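Local coordinates for congerin-1 (Conger myriaster, PDB 1C1F), which binds beta-galactosides as a homodimeric galectin, although its physiological role is not yet known, at residues Val35-Asn40 with Glu118-Leu123; Gly85-Ile90 with Arg130-Lys135; Leu42-Asp47 with Ile59-Thr64; Gln29-Asn34 with His48-Gly53. All coordinates share one frame; numbering follows the deposited sequence.

Contact 1 of 4, residues Val35-Asn40 with Glu118-Leu123; sequences VGESMN and EFLPFL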
# COMPACT_ATOMS: atom_id res chain seq x y z
N VAL A 35 -3.54 10.33 -7.80
CA VAL A 35 -4.36 10.16 -6.61
C VAL A 35 -5.67 10.89 -6.82
O VAL A 35 -5.72 11.99 -7.41
CB VAL A 35 -3.71 10.69 -5.29
CG1 VAL A 35 -2.54 9.80 -4.93
CG2 VAL A 35 -3.20 12.12 -5.43
N GLY A 36 -6.74 10.27 -6.37
CA GLY A 36 -8.06 10.83 -6.47
C GLY A 36 -9.10 9.84 -5.97
O GLY A 36 -8.87 9.09 -5.02
N GLU A 37 -10.22 9.84 -6.65
CA GLU A 37 -11.34 9.00 -6.32
C GLU A 37 -11.33 7.75 -7.20
O GLU A 37 -11.73 6.69 -6.74
CB GLU A 37 -12.68 9.73 -6.53
CG GLU A 37 -12.84 11.17 -6.06
CD GLU A 37 -12.68 11.42 -4.56
OE1 GLU A 37 -13.63 11.20 -3.82
OE2 GLU A 37 -11.60 11.86 -4.13
N SER A 38 -10.91 7.81 -8.47
CA SER A 38 -10.90 6.67 -9.38
C SER A 38 -9.93 6.98 -10.50
O SER A 38 -9.41 8.08 -10.51
CB SER A 38 -12.26 6.45 -9.99
OG SER A 38 -12.59 7.59 -10.79
N MET A 39 -9.73 6.16 -11.50
CA MET A 39 -8.90 6.50 -12.64
C MET A 39 -9.53 7.67 -13.39
O MET A 39 -8.84 8.39 -14.12
CB MET A 39 -8.77 5.34 -13.64
CG MET A 39 -8.19 4.05 -13.11
SD MET A 39 -8.27 2.64 -14.25
CE MET A 39 -10.03 2.53 -14.47
N ASN A 40 -10.85 7.93 -13.25
CA ASN A 40 -11.47 9.02 -13.99
C ASN A 40 -11.57 10.34 -13.28
O ASN A 40 -11.80 11.40 -13.88
CB ASN A 40 -12.88 8.64 -14.41
CG ASN A 40 -12.85 7.99 -15.79
OD1 ASN A 40 -12.53 6.80 -15.93
ND2 ASN A 40 -13.12 8.73 -16.86
N GLU A 118 -10.63 16.20 1.02
CA GLU A 118 -10.02 16.01 2.32
C GLU A 118 -9.76 14.54 2.56
O GLU A 118 -9.19 14.15 3.57
CB GLU A 118 -10.88 16.51 3.45
CG GLU A 118 -11.17 17.98 3.40
CD GLU A 118 -12.06 18.46 4.55
OE1 GLU A 118 -13.13 17.89 4.78
OE2 GLU A 118 -11.67 19.43 5.20
N PHE A 119 -10.11 13.69 1.60
CA PHE A 119 -9.87 12.27 1.68
C PHE A 119 -9.68 11.81 0.23
O PHE A 119 -10.45 12.25 -0.64
CB PHE A 119 -11.07 11.55 2.29
CG PHE A 119 -10.89 10.02 2.27
CD1 PHE A 119 -9.88 9.42 3.04
CD2 PHE A 119 -11.72 9.23 1.46
CE1 PHE A 119 -9.71 8.03 3.01
CE2 PHE A 119 -11.54 7.85 1.44
CZ PHE A 119 -10.53 7.25 2.21
N LEU A 120 -8.67 11.00 -0.04
CA LEU A 120 -8.44 10.50 -1.39
C LEU A 120 -8.35 8.99 -1.32
O LEU A 120 -7.39 8.46 -0.76
CB LEU A 120 -7.15 11.06 -1.96
CG LEU A 120 -7.14 12.58 -2.10
CD1 LEU A 120 -5.75 13.04 -2.37
CD2 LEU A 120 -8.11 13.00 -3.18
N PRO A 121 -9.35 8.26 -1.83
CA PRO A 121 -9.43 6.81 -1.73
C PRO A 121 -8.60 5.99 -2.69
O PRO A 121 -8.46 4.78 -2.45
CB PRO A 121 -10.90 6.52 -1.87
CG PRO A 121 -11.34 7.57 -2.84
CD PRO A 121 -10.61 8.79 -2.35
N PHE A 122 -8.02 6.59 -3.75
CA PHE A 122 -7.41 5.85 -4.83
C PHE A 122 -6.02 6.37 -5.21
O PHE A 122 -5.77 7.57 -5.31
CB PHE A 122 -8.40 5.94 -6.01
CG PHE A 122 -7.95 5.34 -7.33
CD1 PHE A 122 -7.21 6.11 -8.24
CD2 PHE A 122 -8.27 4.01 -7.62
CE1 PHE A 122 -6.79 5.54 -9.44
CE2 PHE A 122 -7.84 3.45 -8.83
CZ PHE A 122 -7.10 4.21 -9.73
N LEU A 123 -5.19 5.38 -5.49
CA LEU A 123 -3.82 5.60 -5.92
C LEU A 123 -3.47 4.68 -7.08
O LEU A 123 -3.74 3.47 -7.04
CB LEU A 123 -2.83 5.34 -4.75
CG LEU A 123 -1.32 5.25 -5.08
CD1 LEU A 123 -0.83 6.60 -5.56
CD2 LEU A 123 -0.53 4.82 -3.86
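The ring of Phe122 lies under bare main chain: the carbonyl carbon of Ser38 stands 3.6 Å from its CE1, and the backbone N of Met39 shares the same face, both offset toward the rim. CG is anti to the backbone N of Phe122 (chi1 175°), which lays the ring along the chain leaving the corner at Gly36 and Glu37. At the far end of the ring, CG of the Met39 side chain touches CZ at 3.6 Å. Two backbone bonds close the pair Gly36 and Phe122: Phe122 N to Gly36 O (2.9 Å, bent to 136° at the hydrogen) and the straighter Gly36 N to Phe122 O. Gly36 O is also pressed by Pro121 CD at 3.2 Å, and the carboxylate of Glu37 folds back over the same proline. On the other face of the sheet, Val35 CG1 meets Leu123 CD1 at 3.7 Å and CG2 reaches Leu120 CD1. This apolar side continues onto Leu44 of strand 41-52 and Leu92 of strand 87-94, while Phe122 and Leu123 pair in parallel with a strand of the second subunit, and Lys8 of the second subunit packs on Met39 and Phe122.

Contact 2 of 4, residues Gly85-Ile90 with Arg130-Lys135; sequences GQYFEI and RLTLVK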
# COMPACT_ATOMS: atom_id res chain seq x y z
N GLY A 85 15.64 3.81 -15.24
CA GLY A 85 16.18 2.63 -14.59
C GLY A 85 16.37 2.79 -13.10
O GLY A 85 16.73 1.81 -12.47
N GLN A 86 16.07 3.91 -12.47
CA GLN A 86 16.37 4.07 -11.07
C GLN A 86 15.17 3.94 -10.13
O GLN A 86 14.00 4.04 -10.52
CB GLN A 86 17.08 5.43 -10.98
CG GLN A 86 16.83 6.44 -9.85
CD GLN A 86 15.83 7.58 -10.12
OE1 GLN A 86 16.23 8.71 -10.36
NE2 GLN A 86 14.52 7.40 -10.12
N TYR A 87 15.51 3.70 -8.88
CA TYR A 87 14.55 3.70 -7.78
C TYR A 87 14.11 5.12 -7.51
O TYR A 87 14.95 6.03 -7.55
CB TYR A 87 15.18 3.12 -6.52
CG TYR A 87 14.20 3.11 -5.36
CD1 TYR A 87 13.18 2.15 -5.37
CD2 TYR A 87 14.32 4.04 -4.32
CE1 TYR A 87 12.24 2.14 -4.36
CE2 TYR A 87 13.36 4.02 -3.30
CZ TYR A 87 12.34 3.05 -3.34
OH TYR A 87 11.35 2.96 -2.40
N PHE A 88 12.85 5.39 -7.25
CA PHE A 88 12.40 6.72 -6.92
C PHE A 88 11.49 6.61 -5.69
O PHE A 88 10.99 5.53 -5.36
CB PHE A 88 11.61 7.35 -8.10
CG PHE A 88 10.26 6.69 -8.36
CD1 PHE A 88 10.17 5.60 -9.22
CD2 PHE A 88 9.11 7.17 -7.70
CE1 PHE A 88 8.93 4.97 -9.39
CE2 PHE A 88 7.89 6.53 -7.88
CZ PHE A 88 7.80 5.42 -8.72
N GLU A 89 11.28 7.75 -5.06
CA GLU A 89 10.32 7.91 -3.98
C GLU A 89 9.80 9.33 -4.06
O GLU A 89 10.54 10.32 -4.22
CB GLU A 89 10.92 7.72 -2.60
CG GLU A 89 10.87 6.27 -2.14
CD GLU A 89 11.54 6.02 -0.77
OE1 GLU A 89 11.88 6.94 -0.07
OE2 GLU A 89 11.75 4.88 -0.33
N ILE A 90 8.49 9.45 -3.97
CA ILE A 90 7.81 10.72 -3.99
C ILE A 90 6.87 10.70 -2.78
O ILE A 90 6.14 9.71 -2.58
CB ILE A 90 6.99 10.86 -5.31
CG1 ILE A 90 7.92 10.76 -6.51
CG2 ILE A 90 6.23 12.19 -5.29
CD1 ILE A 90 7.23 10.79 -7.90
N ARG A 130 7.33 0.94 -12.18
CA ARG A 130 6.67 -0.14 -11.47
C ARG A 130 6.59 0.31 -10.02
O ARG A 130 7.57 0.77 -9.46
CB ARG A 130 7.50 -1.41 -11.62
CG ARG A 130 7.20 -2.56 -10.67
CD ARG A 130 8.05 -3.82 -10.93
NE ARG A 130 9.49 -3.68 -10.70
CZ ARG A 130 10.36 -3.39 -11.68
NH1 ARG A 130 9.98 -3.19 -12.94
NH2 ARG A 130 11.66 -3.29 -11.39
N LEU A 131 5.40 0.26 -9.45
CA LEU A 131 5.19 0.62 -8.07
C LEU A 131 5.61 -0.57 -7.20
O LEU A 131 5.20 -1.68 -7.50
CB LEU A 131 3.73 0.96 -7.85
CG LEU A 131 3.36 1.45 -6.44
CD1 LEU A 131 4.08 2.75 -6.12
CD2 LEU A 131 1.85 1.68 -6.37
N THR A 132 6.42 -0.36 -6.18
CA THR A 132 6.79 -1.48 -5.34
C THR A 132 6.45 -1.19 -3.87
O THR A 132 6.33 -2.10 -3.06
CB THR A 132 8.30 -1.79 -5.48
OG1 THR A 132 9.01 -0.59 -5.15
CG2 THR A 132 8.70 -2.23 -6.89
N LEU A 133 6.31 0.08 -3.46
CA LEU A 133 6.01 0.38 -2.05
C LEU A 133 5.12 1.59 -1.87
O LEU A 133 5.17 2.58 -2.63
CB LEU A 133 7.32 0.62 -1.21
CG LEU A 133 8.17 1.92 -1.07
CD1 LEU A 133 7.60 2.96 -0.13
CD2 LEU A 133 9.45 1.53 -0.38
N VAL A 134 4.30 1.47 -0.83
CA VAL A 134 3.43 2.53 -0.41
C VAL A 134 3.62 2.60 1.11
O VAL A 134 3.58 1.59 1.81
CB VAL A 134 1.97 2.18 -0.78
CG1 VAL A 134 1.10 3.37 -0.43
CG2 VAL A 134 1.81 1.96 -2.28
N LYS A 135 3.91 3.79 1.58
CA LYS A 135 4.16 4.08 2.99
C LYS A 135 3.23 5.21 3.41
O LYS A 135 3.04 6.17 2.66
CB LYS A 135 5.63 4.45 3.09
CG LYS A 135 6.27 4.62 4.45
CD LYS A 135 7.69 5.22 4.36
CE LYS A 135 8.75 4.36 3.65
NZ LYS A 135 10.06 5.00 3.64
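Strands 87-94 and 129-136 belong to one antiparallel sheet of the galectin sandwich, with strand 18-24 running between them, and the contact is made by side chains reaching across that middle strand. No backbone bond joins the two segments, whose axes stay 9.2 Å apart at their closest. The phenol of Tyr87 does most of the reaching. With CG anti to the backbone N (chi1 -180°), the side chain is carried over to Leu133, where OH stands 3.1 Å from CD2, a tight approach at the edge of the ring and near its plane. The two side chains meet at about a right angle. Leu133 CG occupies the position between its own backbone N and carbonyl carbon (chi1 83°), which brings CD2 up to the hydroxyl. The hydroxyl is also held from its own strand: Tyr87 OH donates to Glu89 OE2 at 2.9 Å, using the anti lone pair of the carboxylate, in the plane of the phenol ring. This bond would fix the rotation of the ring. Lys135 NZ lies 4.3 Å from Glu89 OE2, too far for a salt bridge, yet its charge probably favours the ionised carboxylate. On the buried side, Phe88 CE1 comes within 4.4 Å of Arg130 O, and its ring also meets that of Phe31. A classic bulge at Thr132 and Leu133, both opposite Gly21, interrupts the strand that is outermost within the subunit. Leu133, Val134 and Lys135 pair antiparallel with a strand of the second subunit, so one sheet continues across the interface between two jelly-roll subunits, as known from dimeric galectins.

Contact 3 of 4, residues Leu42-Asp47 with Ile59-Thr64; sequences LSLHLD and IVMNST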
# COMPACT_ATOMS: atom_id res chain seq x y z
N LEU A 42 -9.37 12.32 -10.76
CA LEU A 42 -8.07 12.49 -10.15
C LEU A 42 -7.87 13.90 -9.66
O LEU A 42 -8.01 14.84 -10.44
CB LEU A 42 -6.96 12.15 -11.15
CG LEU A 42 -6.92 10.75 -11.74
CD1 LEU A 42 -5.86 10.68 -12.82
CD2 LEU A 42 -6.62 9.74 -10.63
N SER A 43 -7.59 14.05 -8.37
CA SER A 43 -7.18 15.33 -7.82
C SER A 43 -5.73 15.66 -8.22
O SER A 43 -5.40 16.84 -8.33
CB SER A 43 -7.27 15.34 -6.30
OG SER A 43 -8.62 15.31 -5.88
N LEU A 44 -4.83 14.68 -8.42
CA LEU A 44 -3.47 14.97 -8.85
C LEU A 44 -2.94 13.88 -9.76
O LEU A 44 -3.03 12.69 -9.45
CB LEU A 44 -2.52 15.11 -7.65
CG LEU A 44 -1.02 15.29 -7.91
CD1 LEU A 44 -0.73 16.67 -8.51
CD2 LEU A 44 -0.29 15.11 -6.60
N HIS A 45 -2.44 14.31 -10.91
CA HIS A 45 -1.78 13.48 -11.89
C HIS A 45 -0.42 14.17 -12.01
O HIS A 45 -0.34 15.32 -12.44
CB HIS A 45 -2.56 13.53 -13.21
CG HIS A 45 -1.81 12.96 -14.40
ND1 HIS A 45 -1.61 11.71 -14.76
CD2 HIS A 45 -1.24 13.75 -15.36
CE1 HIS A 45 -0.96 11.68 -15.91
NE2 HIS A 45 -0.75 12.92 -16.24
N LEU A 46 0.62 13.48 -11.57
CA LEU A 46 1.98 13.99 -11.53
C LEU A 46 2.75 13.16 -12.51
O LEU A 46 3.07 11.99 -12.28
CB LEU A 46 2.50 13.83 -10.10
CG LEU A 46 3.99 14.07 -9.88
CD1 LEU A 46 4.31 15.55 -9.99
CD2 LEU A 46 4.37 13.53 -8.50
N ASP A 47 2.97 13.72 -13.68
CA ASP A 47 3.60 13.04 -14.78
C ASP A 47 5.05 13.45 -15.00
O ASP A 47 5.33 14.63 -15.24
CB ASP A 47 2.76 13.31 -16.02
CG ASP A 47 2.90 12.29 -17.15
OD1 ASP A 47 3.20 11.12 -16.93
OD2 ASP A 47 2.66 12.67 -18.29
N ILE A 59 8.18 17.86 -15.78
CA ILE A 59 7.13 17.39 -14.89
C ILE A 59 5.86 18.10 -15.30
O ILE A 59 5.87 19.31 -15.47
CB ILE A 59 7.45 17.75 -13.43
CG1 ILE A 59 8.77 17.11 -13.01
CG2 ILE A 59 6.28 17.28 -12.55
CD1 ILE A 59 9.26 17.60 -11.63
N VAL A 60 4.75 17.39 -15.50
CA VAL A 60 3.48 18.02 -15.78
C VAL A 60 2.54 17.57 -14.66
O VAL A 60 2.52 16.39 -14.29
CB VAL A 60 2.92 17.57 -17.18
CG1 VAL A 60 1.56 18.24 -17.40
CG2 VAL A 60 3.82 18.00 -18.32
N MET A 61 1.79 18.48 -14.08
CA MET A 61 0.78 18.20 -13.07
C MET A 61 -0.56 18.70 -13.57
O MET A 61 -0.68 19.78 -14.18
CB MET A 61 1.11 18.88 -11.76
CG MET A 61 2.38 18.35 -11.11
SD MET A 61 2.93 19.40 -9.76
CE MET A 61 3.62 20.68 -10.78
N ASN A 62 -1.61 17.90 -13.35
CA ASN A 62 -2.95 18.27 -13.77
C ASN A 62 -3.96 17.48 -12.95
O ASN A 62 -3.57 16.72 -12.05
CB ASN A 62 -3.09 17.94 -15.24
CG ASN A 62 -4.10 18.84 -15.93
OD1 ASN A 62 -4.85 19.59 -15.31
ND2 ASN A 62 -4.19 18.78 -17.24
N SER A 63 -5.25 17.62 -13.25
CA SER A 63 -6.35 16.91 -12.63
C SER A 63 -7.42 16.71 -13.70
O SER A 63 -7.34 17.28 -14.81
CB SER A 63 -6.91 17.72 -11.48
OG SER A 63 -7.37 19.00 -11.90
N THR A 64 -8.40 15.87 -13.40
CA THR A 64 -9.50 15.64 -14.30
C THR A 64 -10.66 15.07 -13.49
O THR A 64 -10.50 14.29 -12.53
CB THR A 64 -9.10 14.63 -15.43
OG1 THR A 64 -10.27 14.47 -16.25
CG2 THR A 64 -8.61 13.25 -14.90
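Leu46 and Met61 lie side by side and point the same way, CD1 of the leucine against CG of the methionine at 3.6 Å. Leu46 has CG anti to the backbone N (chi1 169°), which leans the branch toward the partner strand; the same CD1 therefore also reaches Ile59 CG2 at 3.7 Å. Met61 has CG anti to the carbonyl carbon (chi1 -65°), which sets it beside Leu46 CD1, while the bend at chi3 leads the end of the chain away.

The opposite face is mixed: His45, Asn62, Asp47 and Thr64 stand there with Leu42 and Val60. Main chains carry the ladder: His45 N to Asn62 O at 2.9 Å and Asp47 N to Val60 O at 2.8 Å, each answered by the return bond. The register slips by one residue between the Leu42-Thr64 and His45-Asn62 pairs, a beta bulge, and Ser63 CB packs at 3.3 Å from Leu42 O there. The buried polar ends find their partners outside the two strands. His45 ND1 bonds Asn34 OD1 and its ring meets Trp71; Asn62 holds Glu72 O and Arg114; Ser63 OG bonds Tyr115 and Arg114; Asp47 OD2 bridges Arg30 and Arg49. Trp71, Glu72 and nearby Glu74 belong to the predicted beta-galactoside site, so the polar groups of this face are consistent with the floor of the sugar groove.

The leucine and methionine side packs on Phe99 and Ile101 of strand 98-103 and Phe111 of strand 108-112 in the facing sheet, while strands 30-35 and 75-77 flank the hairpin within its own sheet.

Contact 4 of 4, residues Gln29-Asn34 with His48-Gly53; sequences QRFSVN and HRFNYG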
# COMPACT_ATOMS: atom_id res chain seq x y z
N GLN A 29 9.32 6.68 -21.47
CA GLN A 29 8.68 7.75 -22.18
C GLN A 29 8.20 8.64 -21.06
O GLN A 29 8.61 9.79 -20.94
CB GLN A 29 7.55 7.16 -22.97
CG GLN A 29 6.92 8.05 -24.01
CD GLN A 29 6.27 7.22 -25.13
OE1 GLN A 29 6.15 6.01 -25.03
NE2 GLN A 29 5.88 7.76 -26.27
N ARG A 30 7.38 8.12 -20.13
CA ARG A 30 6.85 8.90 -19.01
C ARG A 30 6.18 7.98 -18.01
O ARG A 30 5.86 6.85 -18.38
CB ARG A 30 5.78 9.90 -19.44
CG ARG A 30 4.53 9.27 -20.04
CD ARG A 30 3.60 10.39 -20.41
NE ARG A 30 2.47 9.86 -21.13
CZ ARG A 30 1.23 10.31 -20.98
NH1 ARG A 30 0.94 11.27 -20.12
NH2 ARG A 30 0.27 9.75 -21.71
N PHE A 31 6.02 8.45 -16.78
CA PHE A 31 5.21 7.73 -15.82
C PHE A 31 4.56 8.75 -14.90
O PHE A 31 5.10 9.84 -14.65
CB PHE A 31 6.06 6.72 -15.01
CG PHE A 31 6.80 7.27 -13.80
CD1 PHE A 31 8.01 7.96 -13.96
CD2 PHE A 31 6.21 7.16 -12.51
CE1 PHE A 31 8.66 8.49 -12.84
CE2 PHE A 31 6.88 7.70 -11.41
CZ PHE A 31 8.08 8.39 -11.57
N SER A 32 3.39 8.40 -14.39
CA SER A 32 2.68 9.25 -13.49
C SER A 32 2.26 8.61 -12.17
O SER A 32 2.04 7.39 -12.10
CB SER A 32 1.42 9.78 -14.17
OG SER A 32 0.58 8.77 -14.71
N VAL A 33 2.13 9.47 -11.17
CA VAL A 33 1.53 9.08 -9.91
C VAL A 33 0.18 9.81 -9.93
O VAL A 33 0.05 11.00 -10.26
CB VAL A 33 2.37 9.53 -8.71
CG1 VAL A 33 1.65 9.07 -7.44
CG2 VAL A 33 3.77 8.93 -8.75
N ASN A 34 -0.88 9.07 -9.62
CA ASN A 34 -2.24 9.55 -9.72
C ASN A 34 -2.99 9.30 -8.42
O ASN A 34 -3.05 8.13 -7.98
CB ASN A 34 -2.97 8.84 -10.83
CG ASN A 34 -2.29 8.91 -12.17
OD1 ASN A 34 -2.33 9.99 -12.79
ND2 ASN A 34 -1.60 7.86 -12.60
N HIS A 48 5.98 12.53 -14.86
CA HIS A 48 7.36 12.81 -15.19
C HIS A 48 7.57 12.40 -16.64
O HIS A 48 7.55 11.20 -16.95
CB HIS A 48 8.32 12.01 -14.35
CG HIS A 48 8.61 12.69 -13.03
ND1 HIS A 48 7.83 12.67 -11.97
CD2 HIS A 48 9.74 13.42 -12.71
CE1 HIS A 48 8.41 13.35 -11.01
NE2 HIS A 48 9.56 13.80 -11.47
N ARG A 49 7.76 13.36 -17.53
CA ARG A 49 7.96 13.04 -18.94
C ARG A 49 9.43 13.15 -19.32
O ARG A 49 10.04 14.23 -19.35
CB ARG A 49 7.15 13.98 -19.81
CG ARG A 49 5.68 13.92 -19.47
CD ARG A 49 4.91 14.89 -20.31
NE ARG A 49 3.52 14.77 -19.95
CZ ARG A 49 2.52 15.36 -20.59
NH1 ARG A 49 2.74 16.16 -21.63
NH2 ARG A 49 1.29 15.15 -20.14
N PHE A 50 9.99 11.97 -19.55
CA PHE A 50 11.38 11.81 -19.94
C PHE A 50 11.55 12.22 -21.38
O PHE A 50 12.32 13.14 -21.66
CB PHE A 50 11.83 10.36 -19.75
CG PHE A 50 11.95 10.02 -18.27
CD1 PHE A 50 10.80 9.66 -17.53
CD2 PHE A 50 13.20 10.09 -17.65
CE1 PHE A 50 10.94 9.38 -16.16
CE2 PHE A 50 13.31 9.81 -16.28
CZ PHE A 50 12.18 9.46 -15.54
N ASN A 51 10.79 11.61 -22.27
CA ASN A 51 10.93 11.87 -23.69
C ASN A 51 9.54 11.62 -24.23
O ASN A 51 9.12 10.50 -24.52
CB ASN A 51 11.98 10.89 -24.24
CG ASN A 51 12.00 10.72 -25.75
OD1 ASN A 51 11.56 11.58 -26.53
ND2 ASN A 51 12.48 9.57 -26.23
N TYR A 52 8.79 12.69 -24.30
CA TYR A 52 7.42 12.63 -24.72
C TYR A 52 7.16 13.76 -25.71
O TYR A 52 6.50 14.76 -25.42
CB TYR A 52 6.52 12.72 -23.47
CG TYR A 52 5.06 12.39 -23.73
CD1 TYR A 52 4.64 11.07 -23.99
CD2 TYR A 52 4.12 13.42 -23.69
CE1 TYR A 52 3.29 10.81 -24.23
CE2 TYR A 52 2.78 13.16 -23.92
CZ TYR A 52 2.38 11.86 -24.17
OH TYR A 52 1.05 11.69 -24.39
N GLY A 53 7.71 13.56 -26.91
CA GLY A 53 7.54 14.53 -27.97
C GLY A 53 8.19 15.85 -27.58
O GLY A 53 9.38 15.88 -27.31
O HOH W 1 -0.70 13.46 -18.74
O HOH W 2 5.68 11.04 -11.58
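Gln29 O is gripped twice by the chain as it turns at Phe50 and Asn51: Asn51 N donates at 3.1 Å, nearly straight at 169° and on a lone pair in the carbonyl plane, while Phe50 N comes in at 2.9 Å from a position tilted out of it. Phe31 and His48 form the hydrogen-bonded antiparallel pair next along, with His48 N to Phe31 O at 2.8 Å, and Arg30 stands opposite Arg49 between these bonds.

On the arginine face, Arg30 CG sits between its backbone N and carbonyl carbon (chi1 62°), and the chain then runs extended over the Tyr52 ring. CD lies above that face, 3.9 Å from the centroid, in a CH-pi contact. The guanidinium continues off-centre as a cation-pi partner, its plane turned 34° from the ring. This is the open end of the hairpin of strands 30-35 and 41-52 in the galectin sandwich, away from its connecting loop, with Arg49 close to Arg76 of the predicted galactoside site. Arg30 NH1 and Arg49 NH2 approach to 3.9 Å with their planes steeply turned against each other; Asp47 OD2, in salt bridges with both side chains, probably offsets part of their charge, and a water accepts weak bonds from the same two nitrogens.

The other face carries Phe31 and His48, their rings near parallel but slid until they barely overlap, and Phe50, from the turn, brings CE1 to the edge of the Phe31 ring at CD1, 3.9 Å away. A second water hydrogen-bonds His48 ND1 (2.7 Å from the water oxygen) and donates a weak bond to Phe31 O.

Contacts 1, 3 and 4 lie in one antiparallel sheet, ordered within the subunit 75-77, 55-64, 41-52, 30-35 and 122-127; contact 2 belongs to the facing sheet. Contacts 3 and 4 share strand 41-52 with centres about 11 Å apart, while contacts 1 and 4 lie about 20 Å apart on opposite sides of the chain's centre. Along the chain, contact 3 is nested within the loop closed by contact 1, contacts 3 and 4 interlace and both close before contact 2 opens, and contact 1 crosses both contact 2 and contact 4. Between the sheets, Ile90 packs on Leu46 and on Val33. Contacts 1 and 2 carry the two sheets on into the second subunit, while contacts 3 and 4 lie by the predicted sugar site.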